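Local coordinates for protein lybatide 2 (Lycium barbarum, PDB 5NGN) that is of unknown function but is a cystine-rich plant peptide with a disulfide-stapled helical scaffold, at residues 6-11 against 28-32. Residues are numbered along the deposited sequence; the frame is centred on the assembly and turned at random.
Sequences YCSNRC and NICCP. With CCN (acetonitrile), chain E.
The carbonyl O of Cys-30, at the end of helix 19-30, takes the amide ND2 of Asn-9 at 3.1 Å. The bond is nearly straight (169° at the hydrogen) and runs almost in the plane of the Asn-9 amide, yet the donor sits well above the plane of the carbonyl. This bond lies beside two disulfides of the cystine-stapled helical scaffold, where the 6-11 loop is tied to the pi-type turn closing the helix and to the residue just after it. Asn-9 CG is tucked between its backbone N and carbonyl carbon (chi1 68°), which brings the amide over this junction: ND2 also passes 3.5 Å from Cys-30 SG, while OD1 rests 3.3 Å from Cys-31 CB.

The last helical residue, Cys-30, and its neighbour Cys-31 are stapled to two points of the loop, Cys-30 to Cys-11 by a right-handed bridge and Cys-31 to Cys-7 by a left-handed one. Cys-30, buried here, also packs on Cys-3. On the loop's far side Arg-10 folds back on its own segment, its NH1 donating to Cys-7 O at 2.9 Å in the guanidinium plane and more weakly to Asn-9 O. Tyr-6 reaches along the helix to bond Thr-23 through its hydroxyl. Between the staples, Cys-7 SG and Cys-30 SG touch at 4.0 Å.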
loop_
_atom_site.group_PDB
_atom_site.type_symbol
_atom_site.label_atom_id
_atom_site.label_comp_id
_atom_site.label_asym_id
_atom_site.label_seq_id
_atom_site.Cartn_x
_atom_site.Cartn_y
_atom_site.Cartn_z
ATOM N N TYR A 6 0.082 -6.864 -0.102
ATOM C CA TYR A 6 1.439 -6.851 0.394
ATOM C C TYR A 6 1.607 -6.925 1.884
ATOM O O TYR A 6 2.700 -7.193 2.369
ATOM C CB TYR A 6 2.096 -5.604 -0.050
ATOM C CG TYR A 6 2.041 -5.299 -1.495
ATOM C CD1 TYR A 6 2.580 -6.205 -2.440
ATOM C CD2 TYR A 6 1.450 -4.161 -1.977
ATOM C CE1 TYR A 6 2.547 -5.908 -3.784
ATOM C CE2 TYR A 6 1.381 -3.870 -3.332
ATOM C CZ TYR A 6 1.996 -4.712 -4.238
ATOM O OH TYR A 6 1.974 -4.416 -5.549
ATOM N N CYS A 7 0.526 -6.670 2.670
ATOM C CA CYS A 7 0.582 -6.410 4.090
ATOM C C CYS A 7 -0.559 -7.117 4.782
ATOM O O CYS A 7 -1.605 -7.295 4.191
ATOM C CB CYS A 7 0.429 -4.886 4.359
ATOM S SG CYS A 7 1.562 -3.747 3.607
ATOM N N SER A 8 -0.374 -7.398 6.063
ATOM C CA SER A 8 -1.525 -7.805 6.879
ATOM C C SER A 8 -2.251 -6.619 7.462
ATOM O O SER A 8 -3.479 -6.675 7.690
ATOM C CB SER A 8 -1.092 -8.809 7.955
ATOM O OG SER A 8 -0.217 -8.156 8.827
ATOM N N ASN A 9 -1.581 -5.519 7.670
ATOM C CA ASN A 9 -2.300 -4.324 8.080
ATOM C C ASN A 9 -2.806 -3.569 6.863
ATOM O O ASN A 9 -2.540 -3.937 5.753
ATOM C CB ASN A 9 -1.556 -3.515 9.035
ATOM C CG ASN A 9 -0.355 -2.897 8.400
ATOM O OD1 ASN A 9 0.461 -3.598 7.802
ATOM N ND2 ASN A 9 -0.242 -1.617 8.503
ATOM N N ARG A 10 -3.579 -2.514 7.130
ATOM C CA ARG A 10 -4.390 -1.895 6.125
ATOM C C ARG A 10 -4.209 -0.413 6.121
ATOM O O ARG A 10 -4.356 0.268 7.167
ATOM C CB ARG A 10 -5.858 -2.216 6.382
ATOM C CG ARG A 10 -6.147 -3.686 6.300
ATOM C CD ARG A 10 -6.281 -4.128 4.872
ATOM N NE ARG A 10 -6.335 -5.593 4.713
ATOM C CZ ARG A 10 -5.312 -6.432 4.543
ATOM N NH1 ARG A 10 -4.081 -5.893 4.469
ATOM N NH2 ARG A 10 -5.490 -7.722 4.346
ATOM N N CYS A 11 -3.921 0.117 4.939
ATOM C CA CYS A 11 -3.661 1.541 4.754
ATOM C C CYS A 11 -4.402 2.022 3.538
ATOM O O CYS A 11 -3.889 2.129 2.442
ATOM C CB CYS A 11 -2.172 1.829 4.586
ATOM S SG CYS A 11 -1.163 1.168 5.976
ATOM N N ASN A 28 6.803 0.463 1.948
ATOM C CA ASN A 28 7.687 1.384 2.740
ATOM C C ASN A 28 6.998 2.195 3.789
ATOM O O ASN A 28 7.625 2.680 4.717
ATOM C CB ASN A 28 8.452 2.323 1.813
ATOM C CG ASN A 28 9.360 1.606 0.829
ATOM O OD1 ASN A 28 9.564 2.098 -0.313
ATOM N ND2 ASN A 28 9.895 0.493 1.258
ATOM N N ILE A 29 5.691 2.410 3.647
ATOM C CA ILE A 29 4.940 3.240 4.557
ATOM C C ILE A 29 3.928 2.403 5.321
ATOM O O ILE A 29 3.844 2.484 6.549
ATOM C CB ILE A 29 4.341 4.463 3.856
ATOM C CG1 ILE A 29 5.424 5.281 3.125
ATOM C CG2 ILE A 29 3.441 5.270 4.822
ATOM C CD1 ILE A 29 4.920 6.339 2.234
ATOM N N CYS A 30 3.112 1.576 4.637
ATOM C CA CYS A 30 2.126 0.795 5.381
ATOM C C CYS A 30 2.705 -0.333 6.203
ATOM O O CYS A 30 2.390 -0.445 7.415
ATOM C CB CYS A 30 1.127 0.183 4.371
ATOM S SG CYS A 30 -0.301 -0.552 5.171
ATOM N N CYS A 31 3.559 -1.154 5.618
ATOM C CA CYS A 31 4.117 -2.324 6.365
ATOM C C CYS A 31 5.588 -2.588 6.126
ATOM O O CYS A 31 5.966 -3.671 5.672
ATOM C CB CYS A 31 3.308 -3.571 6.077
ATOM S SG CYS A 31 3.342 -4.239 4.411
ATOM N N PRO A 32 6.431 -1.591 6.384
ATOM C CA PRO A 32 7.888 -1.876 6.183
ATOM C C PRO A 32 8.461 -2.972 7.165
ATOM O O PRO A 32 7.908 -3.012 8.268
ATOM C CB PRO A 32 8.516 -0.525 6.464
ATOM C CG PRO A 32 7.588 0.182 7.334
ATOM C CD PRO A 32 6.175 -0.267 6.929
HETATM N N CCN E . -7.473 -5.049 9.844
HETATM C C1 CCN E . -7.526 -5.826 8.990
HETATM C C2 CCN E . -7.582 -6.784 7.878
#